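N-acetylgalactosaminyltransferase 7 (Homo sapiens, PDB 6IWR) is a GT-A-type glycosyltransferase of the polypeptide GalNAc transferase family, with a ricin-type beta-trefoil lectin domain following the glycosyltransferase domain. Local coordinates at residues T148-I153 with Y178-V183; T166-I171 with K203-L208; K172-K177 with V248-P253; K230-Q235 with I334-F339. One frame throughout, in Å; residues are numbered along the deposited sequence.

Contact 1. Residues T148-I153 with Y178-V183; sequences TSSVVI and YLAEIV
Ser150 OG donates to Glu181 OE2 at 2.8 Å, using the anti lone pair of the carboxylate. Two neighbouring strands of the GT-A sheet, 149-155 and 179-186, meet here as the parallel arms of a beta-alpha-beta unit whose crossover is helix 160-173. Glu181 CG lies between its backbone N and carbonyl carbon (chi1 68°), and the extended chain beyond it carries the buried carboxylate to the serine. OE1 makes a salt bridge with Lys210, which would help to balance the buried charge, and Leu233 N is a second donor to OE2. The backbones are joined by Ser149 N to Tyr178 O (2.8 Å), Ala180 N to Ser149 O (2.9 Å), Val151 N to Glu181 O, Val183 N to Val151 O (2.9 Å) and Ile153 N to Val183 O. Ala180, with near-helical phi/psi, is an extra residue on strand 179-186 and shifts the pairing by one, from Ser149 with Leu179 to Val151 with Ile182. Branched aliphatic residues suit the face turned to the crossover helix, where Ile182 also packs on Val170 and Ile171. There Val151 and Ile182 run alongside each other in the same direction, and their CG2 methyls meet at 3.6 Å.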
loop_
_atom_site.group_PDB
_atom_site.type_symbol
_atom_site.label_atom_id
_atom_site.label_comp_id
_atom_site.label_asym_id
_atom_site.label_seq_id
_atom_site.Cartn_x
_atom_site.Cartn_y
_atom_site.Cartn_z
ATOM N N THR A 148 18.564 40.732 -8.988
ATOM C CA THR A 148 19.412 39.544 -8.977
ATOM C C THR A 148 18.863 38.497 -7.996
ATOM O O THR A 148 17.988 38.781 -7.180
ATOM C CB THR A 148 20.831 39.918 -8.589
ATOM O OG1 THR A 148 20.830 40.410 -7.239
ATOM C CG2 THR A 148 21.372 41.001 -9.524
ATOM N N SER A 149 19.390 37.272 -8.052
ATOM C CA SER A 149 18.883 36.233 -7.160
ATOM C C SER A 149 19.981 35.316 -6.642
ATOM O O SER A 149 20.929 34.967 -7.362
ATOM C CB SER A 149 17.803 35.369 -7.848
ATOM O OG SER A 149 16.658 36.142 -8.153
ATOM N N SER A 150 19.825 34.900 -5.390
ATOM C CA SER A 150 20.517 33.728 -4.868
ATOM C C SER A 150 19.553 32.549 -4.962
ATOM O O SER A 150 18.465 32.605 -4.377
ATOM C CB SER A 150 20.951 33.968 -3.420
ATOM O OG SER A 150 21.841 35.082 -3.314
ATOM N N VAL A 151 19.894 31.506 -5.714
ATOM C CA VAL A 151 19.082 30.294 -5.628
ATOM C C VAL A 151 19.669 29.422 -4.527
ATOM O O VAL A 151 20.884 29.179 -4.484
ATOM C CB VAL A 151 18.971 29.539 -6.979
ATOM C CG1 VAL A 151 18.912 30.472 -8.186
ATOM C CG2 VAL A 151 20.042 28.480 -7.164
ATOM N N VAL A 152 18.823 28.988 -3.598
ATOM C CA VAL A 152 19.263 28.128 -2.511
ATOM C C VAL A 152 18.591 26.778 -2.686
ATOM O O VAL A 152 17.390 26.703 -2.960
ATOM C CB VAL A 152 18.979 28.739 -1.126
ATOM C CG1 VAL A 152 18.889 30.272 -1.206
ATOM C CG2 VAL A 152 17.766 28.198 -0.587
ATOM N N ILE A 153 19.394 25.726 -2.602
ATOM C CA ILE A 153 18.962 24.344 -2.719
ATOM C C ILE A 153 19.357 23.674 -1.413
ATOM O O ILE A 153 20.551 23.547 -1.108
ATOM C CB ILE A 153 19.613 23.627 -3.914
ATOM C CG1 ILE A 153 19.286 24.327 -5.216
ATOM C CG2 ILE A 153 19.151 22.167 -3.994
ATOM C CD1 ILE A 153 20.169 23.886 -6.308
ATOM N N TYR A 178 21.932 37.848 -13.748
ATOM C CA TYR A 178 20.994 37.852 -12.623
ATOM C C TYR A 178 21.314 36.799 -11.578
ATOM O O TYR A 178 20.773 36.870 -10.474
ATOM C CB TYR A 178 19.553 37.679 -13.109
ATOM C CG TYR A 178 19.238 38.692 -14.174
ATOM C CD1 TYR A 178 18.945 40.014 -13.840
ATOM C CD2 TYR A 178 19.323 38.360 -15.519
ATOM C CE1 TYR A 178 18.692 40.953 -14.820
ATOM C CE2 TYR A 178 19.072 39.299 -16.494
ATOM C CZ TYR A 178 18.767 40.584 -16.136
ATOM O OH TYR A 178 18.531 41.489 -17.117
ATOM N N LEU A 179 22.202 35.856 -11.875
ATOM C CA LEU A 179 22.493 34.750 -10.973
ATOM C C LEU A 179 23.643 35.157 -10.068
ATOM O O LEU A 179 24.810 35.076 -10.453
ATOM C CB LEU A 179 22.844 33.508 -11.765
ATOM C CG LEU A 179 22.324 32.208 -11.170
ATOM C CD1 LEU A 179 23.340 31.108 -11.367
ATOM C CD2 LEU A 179 21.943 32.341 -9.719
ATOM N N ALA A 180 23.325 35.574 -8.847
ATOM C CA ALA A 180 24.361 36.083 -7.957
ATOM C C ALA A 180 25.215 34.977 -7.344
ATOM O O ALA A 180 26.388 35.219 -7.027
ATOM C CB ALA A 180 23.720 36.919 -6.850
ATOM N N GLU A 181 24.652 33.778 -7.157
ATOM C CA GLU A 181 25.282 32.659 -6.460
ATOM C C GLU A 181 24.257 31.536 -6.369
ATOM O O GLU A 181 23.047 31.779 -6.372
ATOM C CB GLU A 181 25.756 33.051 -5.046
ATOM C CG GLU A 181 24.593 33.334 -4.096
ATOM C CD GLU A 181 25.004 33.734 -2.682
ATOM O OE1 GLU A 181 26.173 33.466 -2.301
ATOM O OE2 GLU A 181 24.143 34.317 -1.958
ATOM N N ILE A 182 24.747 30.304 -6.285
ATOM C CA ILE A 182 23.917 29.146 -6.006
ATOM C C ILE A 182 24.420 28.576 -4.692
ATOM O O ILE A 182 25.548 28.073 -4.615
ATOM C CB ILE A 182 23.969 28.095 -7.123
ATOM C CG1 ILE A 182 23.426 28.677 -8.447
ATOM C CG2 ILE A 182 23.182 26.857 -6.682
ATOM C CD1 ILE A 182 23.585 27.749 -9.676
ATOM N N VAL A 183 23.599 28.670 -3.654
ATOM C CA VAL A 183 23.969 28.241 -2.309
ATOM C C VAL A 183 23.330 26.884 -2.044
ATOM O O VAL A 183 22.101 26.779 -1.951
ATOM C CB VAL A 183 23.520 29.272 -1.262
ATOM C CG1 VAL A 183 23.635 28.687 0.154
ATOM C CG2 VAL A 183 24.322 30.543 -1.397
#

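Contact 2. Residues T166-I171 with K203-L208; sequences TVHSVI and KLWNGL
Ile171 and Val167 share one face of the Trp205 indole, while His168 meets the far edge of the same ring system. Ile171 CD1 sits over the five-membered ring, 3.6 Å from its centroid and 22° off the ring normal, and Val167 CG1 rests over the six-membered ring, 4.0 Å from that centroid; both are CH-pi contacts. Val167 CG1 is anti to the backbone N (chi1 170°), which turns this methyl to the indole. The aromatic pair is T-shaped: Trp205 directs its edge at the face of the His168 imidazole, with planes at 73° and centroids 5.2 Å apart. Trp205 CZ2 leads, lying 3.6 Å from His168 NE2. Asp126 at ND1 and Tyr201 at NE2 hydrogen-bond to the imidazole and so fix its rotation.

Within the GT-A fold, this packing joins helix 160-173, the crossover helix of a beta-alpha-beta unit, to the loop leading from helix 197-201 into strand 209-213. A large flat tryptophan suits that place, since it spans a full turn of helix from Val167 to Ile171. The loop reverses in a type I' turn from Trp205 to Leu208, whose positive phi values are readily taken by Asn206 and Gly207. On the opposite face of the indole lies Leu204 CD1, so aliphatic groups sandwich the ring. At the end of the turn, Leu208 brings CD1 to within 3.8 Å of Ile171 CD1, and its backbone is bonded to Ile182 of the adjoining strand 179-186.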
loop_
_atom_site.group_PDB
_atom_site.type_symbol
_atom_site.label_atom_id
_atom_site.label_comp_id
_atom_site.label_asym_id
_atom_site.label_seq_id
_atom_site.Cartn_x
_atom_site.Cartn_y
_atom_site.Cartn_z
ATOM N N THR A 166 20.113 19.597 -11.206
ATOM C CA THR A 166 19.410 20.803 -10.778
ATOM C C THR A 166 20.284 22.026 -11.016
ATOM O O THR A 166 19.889 22.984 -11.695
ATOM C CB THR A 166 19.064 20.728 -9.295
ATOM O OG1 THR A 166 18.498 19.454 -8.971
ATOM C CG2 THR A 166 18.094 21.846 -8.920
ATOM N N VAL A 167 21.496 21.978 -10.450
ATOM C CA VAL A 167 22.453 23.066 -10.560
ATOM C C VAL A 167 22.819 23.319 -12.016
ATOM O O VAL A 167 22.787 24.463 -12.492
ATOM C CB VAL A 167 23.696 22.759 -9.698
ATOM C CG1 VAL A 167 24.819 23.759 -9.992
ATOM C CG2 VAL A 167 23.333 22.797 -8.204
ATOM N N HIS A 168 23.220 22.269 -12.736
ATOM C CA HIS A 168 23.534 22.450 -14.151
ATOM C C HIS A 168 22.376 23.139 -14.859
ATOM O O HIS A 168 22.563 24.119 -15.591
ATOM C CB HIS A 168 23.849 21.103 -14.825
ATOM C CG HIS A 168 25.280 20.674 -14.691
ATOM N ND1 HIS A 168 26.189 20.755 -15.725
ATOM C CD2 HIS A 168 25.958 20.149 -13.641
ATOM C CE1 HIS A 168 27.363 20.305 -15.318
ATOM N NE2 HIS A 168 27.250 19.924 -14.058
ATOM N N SER A 169 21.160 22.659 -14.618
ATOM C CA SER A 169 19.995 23.240 -15.265
ATOM C C SER A 169 19.874 24.729 -14.943
ATOM O O SER A 169 19.647 25.544 -15.842
ATOM C CB SER A 169 18.759 22.438 -14.854
ATOM O OG SER A 169 17.762 23.219 -14.242
ATOM N N VAL A 170 20.070 25.110 -13.675
ATOM C CA VAL A 170 19.983 26.521 -13.283
ATOM C C VAL A 170 21.064 27.342 -13.977
ATOM O O VAL A 170 20.801 28.433 -14.516
ATOM C CB VAL A 170 20.081 26.665 -11.754
ATOM C CG1 VAL A 170 20.273 28.139 -11.382
ATOM C CG2 VAL A 170 18.856 26.072 -11.078
ATOM N N ILE A 171 22.301 26.833 -13.964
ATOM C CA ILE A 171 23.382 27.469 -14.705
ATOM C C ILE A 171 23.028 27.560 -16.192
ATOM O O ILE A 171 23.237 28.594 -16.835
ATOM C CB ILE A 171 24.690 26.696 -14.456
ATOM C CG1 ILE A 171 25.012 26.683 -12.957
ATOM C CG2 ILE A 171 25.833 27.282 -15.259
ATOM C CD1 ILE A 171 26.206 27.533 -12.584
ATOM N N LYS A 203 34.147 23.331 -7.686
ATOM C CA LYS A 203 35.118 24.290 -8.204
ATOM C C LYS A 203 34.914 24.547 -9.692
ATOM O O LYS A 203 35.410 25.546 -10.224
ATOM C CB LYS A 203 36.544 23.797 -7.909
ATOM C CG LYS A 203 36.922 23.940 -6.427
ATOM C CD LYS A 203 38.334 23.515 -6.100
ATOM C CE LYS A 203 38.472 23.165 -4.628
ATOM N NZ LYS A 203 39.843 22.744 -4.217
ATOM N N LEU A 204 34.162 23.672 -10.362
ATOM C CA LEU A 204 33.848 23.818 -11.780
ATOM C C LEU A 204 33.360 25.218 -12.142
ATOM O O LEU A 204 33.566 25.677 -13.269
ATOM C CB LEU A 204 32.794 22.772 -12.143
ATOM C CG LEU A 204 32.497 22.353 -13.577
ATOM C CD1 LEU A 204 30.980 22.219 -13.723
ATOM C CD2 LEU A 204 33.089 23.290 -14.623
ATOM N N TRP A 205 32.692 25.909 -11.212
ATOM C CA TRP A 205 32.002 27.171 -11.488
ATOM C C TRP A 205 32.666 28.374 -10.816
ATOM O O TRP A 205 32.057 29.445 -10.712
ATOM C CB TRP A 205 30.540 27.076 -11.057
ATOM C CG TRP A 205 29.725 26.135 -11.857
ATOM C CD1 TRP A 205 29.292 26.313 -13.141
ATOM C CD2 TRP A 205 29.198 24.878 -11.426
ATOM N NE1 TRP A 205 28.556 25.235 -13.545
ATOM C CE2 TRP A 205 28.483 24.335 -12.515
ATOM C CE3 TRP A 205 29.281 24.151 -10.236
ATOM C CZ2 TRP A 205 27.856 23.097 -12.457
ATOM C CZ3 TRP A 205 28.651 22.925 -10.168
ATOM C CH2 TRP A 205 27.943 22.407 -11.277
ATOM N N ASN A 206 33.887 28.216 -10.328
ATOM C CA ASN A 206 34.713 29.357 -9.944
ATOM C C ASN A 206 34.141 30.120 -8.772
ATOM O O ASN A 206 34.366 31.321 -8.651
ATOM C CB ASN A 206 34.918 30.312 -11.112
ATOM C CG ASN A 206 35.719 29.686 -12.214
ATOM O OD1 ASN A 206 35.510 29.966 -13.390
ATOM N ND2 ASN A 206 36.631 28.799 -11.839
ATOM N N GLY A 207 33.425 29.445 -7.880
ATOM C CA GLY A 207 32.879 30.137 -6.731
ATOM C C GLY A 207 31.455 30.605 -6.893
ATOM O O GLY A 207 30.858 31.057 -5.917
ATOM N N LEU A 208 30.882 30.503 -8.092
ATOM C CA LEU A 208 29.474 30.838 -8.266
ATOM C C LEU A 208 28.595 29.963 -7.382
ATOM O O LEU A 208 27.587 30.434 -6.836
ATOM C CB LEU A 208 29.089 30.677 -9.741
ATOM C CG LEU A 208 27.982 31.574 -10.320
ATOM C CD1 LEU A 208 26.791 30.706 -10.654
ATOM C CD2 LEU A 208 27.596 32.727 -9.391
#

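Contact 3. Residues K172-K177 with V248-P253; sequences KRTPRK and VNWYAP
Arg173 runs its extended aliphatic chain past Val248, its NE 4.1 Å from Val248 CG1. Segment 172-177 runs from helix 160-173, the crossover helix of a beta-alpha-beta unit in the GT-A fold, toward strand 179-186, and here it faces the loop entering helix 251-260. The long side chain suits this place because its stem packs on valine while its guanidinium reaches Glu81 in a salt bridge. Arg173 O receives a weak bond from a water, which in turn accepts from Asn249 N at 2.7 Å.

Thr174 follows, with OG1 beside its own backbone N (chi1 -58°) and at the edge of the Trp250 indole. Trp250 NE1 donates to OG1 at 2.8 Å; the bond is bent, 133° at the hydrogen, though OG1 stays near the ring plane. OG1 is also bonded to Val170 O, so the hydroxyl links the indole to a backbone carbonyl of helix 160-173. The other branch, CG2, is anti to the backbone N and meets Tyr251 CD1 at 3.9 Å. Tyr251 carries its hydroxyl on to Leu147 O and Ser149 OG. Pro175, which has no N-H to satisfy, presents its ring carbon CD to Tyr251 CB, 4.1 Å away.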
loop_
_atom_site.group_PDB
_atom_site.type_symbol
_atom_site.label_atom_id
_atom_site.label_comp_id
_atom_site.label_asym_id
_atom_site.label_seq_id
_atom_site.Cartn_x
_atom_site.Cartn_y
_atom_site.Cartn_z
ATOM N N LYS A 172 22.427 26.510 -16.751
ATOM C CA LYS A 172 22.234 26.507 -18.200
ATOM C C LYS A 172 21.197 27.529 -18.653
ATOM O O LYS A 172 21.375 28.172 -19.686
ATOM C CB LYS A 172 21.848 25.120 -18.698
ATOM C CG LYS A 172 22.032 24.986 -20.190
ATOM C CD LYS A 172 21.914 23.544 -20.656
ATOM C CE LYS A 172 22.104 23.413 -22.144
ATOM N NZ LYS A 172 21.688 22.066 -22.616
ATOM N N ARG A 173 20.098 27.681 -17.932
ATOM C CA ARG A 173 18.974 28.427 -18.480
ATOM C C ARG A 173 18.758 29.763 -17.787
ATOM O O ARG A 173 17.717 30.404 -17.981
ATOM C CB ARG A 173 17.715 27.576 -18.419
ATOM C CG ARG A 173 17.963 26.198 -18.969
ATOM C CD ARG A 173 16.694 25.438 -19.117
ATOM N NE ARG A 173 16.935 24.257 -19.935
ATOM C CZ ARG A 173 17.146 23.031 -19.465
ATOM N NH1 ARG A 173 17.368 22.037 -20.312
ATOM N NH2 ARG A 173 17.129 22.796 -18.161
ATOM N N THR A 174 19.726 30.213 -17.009
ATOM C CA THR A 174 19.539 31.447 -16.297
ATOM C C THR A 174 20.550 32.462 -16.775
ATOM O O THR A 174 21.757 32.187 -16.757
ATOM C CB THR A 174 19.680 31.218 -14.788
ATOM O OG1 THR A 174 18.724 30.238 -14.393
ATOM C CG2 THR A 174 19.357 32.453 -14.035
ATOM N N PRO A 175 20.093 33.634 -17.206
ATOM C CA PRO A 175 21.022 34.705 -17.591
ATOM C C PRO A 175 22.078 34.931 -16.516
ATOM O O PRO A 175 21.763 35.167 -15.350
ATOM C CB PRO A 175 20.113 35.926 -17.743
ATOM C CG PRO A 175 18.729 35.383 -17.799
ATOM C CD PRO A 175 18.715 34.113 -17.031
ATOM N N ARG A 176 23.346 34.881 -16.929
ATOM C CA ARG A 176 24.451 34.975 -15.982
ATOM C C ARG A 176 24.319 36.186 -15.069
ATOM O O ARG A 176 24.567 36.089 -13.860
ATOM C CB ARG A 176 25.772 35.026 -16.746
ATOM C CG ARG A 176 25.892 33.934 -17.804
ATOM C CD ARG A 176 27.278 33.909 -18.437
ATOM N NE ARG A 176 27.448 34.980 -19.413
ATOM C CZ ARG A 176 27.378 34.795 -20.726
ATOM N NH1 ARG A 176 27.148 33.575 -21.191
ATOM N NH2 ARG A 176 27.545 35.813 -21.569
ATOM N N LYS A 177 23.921 37.334 -15.623
ATOM C CA LYS A 177 24.008 38.580 -14.869
ATOM C C LYS A 177 22.995 38.656 -13.724
ATOM O O LYS A 177 23.178 39.453 -12.798
ATOM C CB LYS A 177 23.846 39.768 -15.810
ATOM C CG LYS A 177 22.504 39.818 -16.515
ATOM C CD LYS A 177 22.335 41.126 -17.271
ATOM C CE LYS A 177 22.960 41.054 -18.649
ATOM N NZ LYS A 177 21.897 40.698 -19.618
ATOM N N VAL A 248 12.913 26.711 -19.804
ATOM C CA VAL A 248 13.654 27.794 -20.459
ATOM C C VAL A 248 12.905 29.100 -20.262
ATOM O O VAL A 248 11.670 29.146 -20.289
ATOM C CB VAL A 248 13.948 27.522 -21.960
ATOM C CG1 VAL A 248 14.074 26.041 -22.276
ATOM C CG2 VAL A 248 13.000 28.261 -22.902
ATOM N N ASN A 249 13.676 30.168 -20.063
ATOM C CA ASN A 249 13.167 31.477 -19.675
ATOM C C ASN A 249 12.234 31.371 -18.475
ATOM O O ASN A 249 11.095 31.849 -18.501
ATOM C CB ASN A 249 12.472 32.176 -20.838
ATOM C CG ASN A 249 12.143 33.600 -20.516
ATOM O OD1 ASN A 249 12.784 34.199 -19.657
ATOM N ND2 ASN A 249 11.146 34.155 -21.184
ATOM N N TRP A 250 12.736 30.735 -17.403
ATOM C CA TRP A 250 11.997 30.658 -16.147
ATOM C C TRP A 250 12.214 31.876 -15.287
ATOM O O TRP A 250 11.395 32.146 -14.399
ATOM C CB TRP A 250 12.399 29.438 -15.312
ATOM C CG TRP A 250 13.812 29.509 -14.802
ATOM C CD1 TRP A 250 14.952 29.408 -15.553
ATOM C CD2 TRP A 250 14.250 29.689 -13.435
ATOM N NE1 TRP A 250 16.064 29.494 -14.742
ATOM C CE2 TRP A 250 15.668 29.678 -13.446
ATOM C CE3 TRP A 250 13.582 29.839 -12.205
ATOM C CZ2 TRP A 250 16.436 29.825 -12.283
ATOM C CZ3 TRP A 250 14.355 29.990 -11.040
ATOM C CH2 TRP A 250 15.767 29.981 -11.096
ATOM N N TYR A 251 13.288 32.617 -15.538
ATOM C CA TYR A 251 13.761 33.604 -14.586
ATOM C C TYR A 251 12.998 34.920 -14.699
ATOM O O TYR A 251 12.544 35.473 -13.689
ATOM C CB TYR A 251 15.259 33.823 -14.774
ATOM C CG TYR A 251 15.824 34.710 -13.705
ATOM C CD1 TYR A 251 16.268 34.172 -12.508
ATOM C CD2 TYR A 251 15.874 36.108 -13.869
ATOM C CE1 TYR A 251 16.766 34.988 -11.498
ATOM C CE2 TYR A 251 16.366 36.931 -12.866
ATOM C CZ TYR A 251 16.807 36.360 -11.680
ATOM O OH TYR A 251 17.304 37.144 -10.671
ATOM N N ALA A 252 12.866 35.458 -15.903
ATOM C CA ALA A 252 12.243 36.776 -16.049
ATOM C C ALA A 252 10.783 36.768 -15.609
ATOM O O ALA A 252 10.399 37.597 -14.770
ATOM C CB ALA A 252 12.403 37.261 -17.495
ATOM N N PRO A 253 9.934 35.889 -16.114
ATOM C CA PRO A 253 8.564 35.787 -15.576
ATOM C C PRO A 253 8.512 35.691 -14.052
ATOM O O PRO A 253 7.647 36.315 -13.424
ATOM C CB PRO A 253 8.018 34.506 -16.234
ATOM C CG PRO A 253 9.106 34.013 -17.180
ATOM C CD PRO A 253 10.369 34.699 -16.863
HETATM O O HOH W 1 16.183 30.190 -20.949
#

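Contact 4. Residues K230-Q235 with I334-F339; sequences KAKLGQ and IEREFF
Arg336 N donates to Gln235 O at 2.9 Å in an almost straight bond, 170° at the hydrogen and in the carbonyl plane. In the GT-A domain this lies just beyond the end of the antiparallel pairing of strands 236-240 and 332-335: Gln235 immediately precedes the one and Arg336 immediately follows the other, whose Ile334 is backbone-bonded to Leu237. At Arg336 segment 334-339 turns from strand into helix 336-342, so its first-turn N-H looks outside the helix for an acceptor and finds the loop carbonyl. A water donates to the same Gln235 O at 2.9 Å, giving this oxygen a second partner. Segment 230-235, meanwhile, has just left helix 219-230 at Ala231.

Glu335 takes the N-cap position, for which an acceptor side chain is well suited: its OE1 receives Phe338 N at 3.0 Å, and its OE2 makes a salt bridge with Arg262. Arg336 carries the side-chain part of the contact. Its CG is anti to the backbone N (chi1 -167°), and the extended chain lays NE 3.0 Å from Ala231 O in a weak hydrogen bond. Its NH2 binds Ala228 O, so the cation sits by carbonyls at the C-terminal end of helix 219-230, where a positive charge would be favourable. The Lys232 chain runs alongside that of Arg336 in the same direction, yet their like charges stay apart. Lys232 CA covers one face of the guanidinium, 4.1 Å from Arg336 CZ, and Lys232 CG lies 4.0 Å from Arg336 NH2.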
loop_
_atom_site.group_PDB
_atom_site.type_symbol
_atom_site.label_atom_id
_atom_site.label_comp_id
_atom_site.label_asym_id
_atom_site.label_seq_id
_atom_site.Cartn_x
_atom_site.Cartn_y
_atom_site.Cartn_z
ATOM N N LYS A 230 22.639 32.375 4.962
ATOM C CA LYS A 230 23.948 32.159 4.371
ATOM C C LYS A 230 24.004 32.567 2.912
ATOM O O LYS A 230 25.089 32.543 2.323
ATOM C CB LYS A 230 24.368 30.690 4.536
ATOM C CG LYS A 230 24.798 30.357 5.983
ATOM C CD LYS A 230 24.521 28.903 6.335
ATOM C CE LYS A 230 25.306 28.471 7.559
ATOM N NZ LYS A 230 26.650 29.122 7.567
ATOM N N ALA A 231 22.877 32.959 2.325
ATOM C CA ALA A 231 22.816 33.308 0.907
ATOM C C ALA A 231 22.550 34.800 0.871
ATOM O O ALA A 231 21.404 35.240 0.909
ATOM C CB ALA A 231 21.748 32.526 0.165
ATOM N N LYS A 232 23.627 35.575 0.799
ATOM C CA LYS A 232 23.573 36.994 1.104
ATOM C C LYS A 232 23.680 37.893 -0.116
ATOM O O LYS A 232 23.334 39.074 -0.012
ATOM C CB LYS A 232 24.702 37.362 2.057
ATOM C CG LYS A 232 24.719 36.575 3.321
ATOM C CD LYS A 232 26.108 36.623 3.876
ATOM C CE LYS A 232 26.112 36.517 5.372
ATOM N NZ LYS A 232 27.010 37.603 5.871
ATOM N N LEU A 233 24.135 37.360 -1.259
ATOM C CA LEU A 233 24.492 38.172 -2.422
ATOM C C LEU A 233 23.292 38.624 -3.251
ATOM O O LEU A 233 23.339 39.688 -3.873
ATOM C CB LEU A 233 25.421 37.383 -3.317
ATOM C CG LEU A 233 26.906 37.343 -3.045
ATOM C CD1 LEU A 233 27.220 37.669 -1.610
ATOM C CD2 LEU A 233 27.405 35.970 -3.424
ATOM N N GLY A 234 22.245 37.820 -3.356
ATOM C CA GLY A 234 21.195 38.136 -4.290
ATOM C C GLY A 234 20.129 39.054 -3.713
ATOM O O GLY A 234 19.858 39.147 -2.518
ATOM N N GLN A 235 19.478 39.779 -4.596
ATOM C CA GLN A 235 18.380 40.587 -4.115
ATOM C C GLN A 235 17.150 39.744 -3.799
ATOM O O GLN A 235 16.451 40.036 -2.821
ATOM C CB GLN A 235 18.066 41.671 -5.139
ATOM C CG GLN A 235 19.241 42.607 -5.382
ATOM C CD GLN A 235 19.019 43.531 -6.557
ATOM O OE1 GLN A 235 18.666 43.075 -7.651
ATOM N NE2 GLN A 235 19.213 44.842 -6.339
ATOM N N ILE A 334 11.064 35.116 -3.157
ATOM C CA ILE A 334 10.722 36.338 -2.430
ATOM C C ILE A 334 11.921 37.251 -2.461
ATOM O O ILE A 334 13.070 36.799 -2.479
ATOM C CB ILE A 334 10.348 36.164 -0.939
ATOM C CG1 ILE A 334 10.851 34.880 -0.339
ATOM C CG2 ILE A 334 8.860 36.411 -0.634
ATOM C CD1 ILE A 334 10.128 34.751 1.023
ATOM N N GLU A 335 11.636 38.555 -2.388
ATOM C CA GLU A 335 12.701 39.507 -2.137
ATOM C C GLU A 335 13.312 39.205 -0.773
ATOM O O GLU A 335 12.605 38.903 0.192
ATOM C CB GLU A 335 12.164 40.926 -2.208
ATOM C CG GLU A 335 13.213 41.984 -2.420
ATOM C CD GLU A 335 13.154 43.048 -1.340
ATOM O OE1 GLU A 335 13.160 42.652 -0.149
ATOM O OE2 GLU A 335 13.077 44.262 -1.692
ATOM N N ARG A 336 14.623 39.213 -0.692
ATOM C CA ARG A 336 15.296 38.709 0.485
ATOM C C ARG A 336 15.019 39.463 1.777
ATOM O O ARG A 336 14.869 38.872 2.818
ATOM C CB ARG A 336 16.789 38.634 0.223
ATOM C CG ARG A 336 17.536 37.845 1.261
ATOM C CD ARG A 336 19.001 38.129 1.174
ATOM N NE ARG A 336 19.741 37.436 2.195
ATOM C CZ ARG A 336 20.227 38.030 3.262
ATOM N NH1 ARG A 336 20.022 39.314 3.428
ATOM N NH2 ARG A 336 20.895 37.342 4.156
ATOM N N GLU A 337 14.982 40.776 1.700
ATOM C CA GLU A 337 14.670 41.585 2.849
ATOM C C GLU A 337 13.256 41.334 3.327
ATOM O O GLU A 337 13.000 41.284 4.513
ATOM C CB GLU A 337 14.852 43.050 2.502
ATOM C CG GLU A 337 15.908 43.752 3.319
ATOM C CD GLU A 337 15.755 45.253 3.291
ATOM O OE1 GLU A 337 15.600 45.816 2.186
ATOM O OE2 GLU A 337 15.793 45.868 4.373
ATOM N N PHE A 338 12.338 41.201 2.385
ATOM C CA PHE A 338 10.940 40.992 2.701
ATOM C C PHE A 338 10.683 39.690 3.437
ATOM O O PHE A 338 9.970 39.667 4.412
ATOM C CB PHE A 338 10.133 41.018 1.422
ATOM C CG PHE A 338 8.670 40.919 1.635
ATOM C CD1 PHE A 338 8.007 41.858 2.379
ATOM C CD2 PHE A 338 7.961 39.891 1.085
ATOM C CE1 PHE A 338 6.657 41.766 2.575
ATOM C CE2 PHE A 338 6.610 39.797 1.269
ATOM C CZ PHE A 338 5.960 40.732 2.018
ATOM N N PHE A 339 11.298 38.611 2.980
ATOM C CA PHE A 339 11.323 37.376 3.738
ATOM C C PHE A 339 11.849 37.622 5.149
ATOM O O PHE A 339 11.274 37.136 6.128
ATOM C CB PHE A 339 12.174 36.340 3.012
ATOM C CG PHE A 339 11.902 34.951 3.446
ATOM C CD1 PHE A 339 10.711 34.645 4.067
ATOM C CD2 PHE A 339 12.833 33.951 3.241
ATOM C CE1 PHE A 339 10.447 33.361 4.462
ATOM C CE2 PHE A 339 12.582 32.660 3.637
ATOM C CZ PHE A 339 11.383 32.360 4.246
HETATM O O HOH W 2 16.685 42.259 -0.927
#

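From the N terminus, contact 1 closes the first loop, bringing strand 149-155 beside strand 179-186 round helix 160-173. Contact 2 opens within that loop and closes beyond it, so the two cross; it fastens the same helix to the entry of strand 209-213. Contact 3 opens in the continuation of the same helix, crosses both and reaches helix 251-260. Contact 4 opens before contact 3 closes, crossing it, but follows contacts 1 and 2 in series; none nests in another. Contact 1 is the common neighbour: Leu208 of contact 2, Tyr251 of contact 3 and Gln235 of contact 4 all bond to it, while contact 4 touches neither contact 2 nor contact 3.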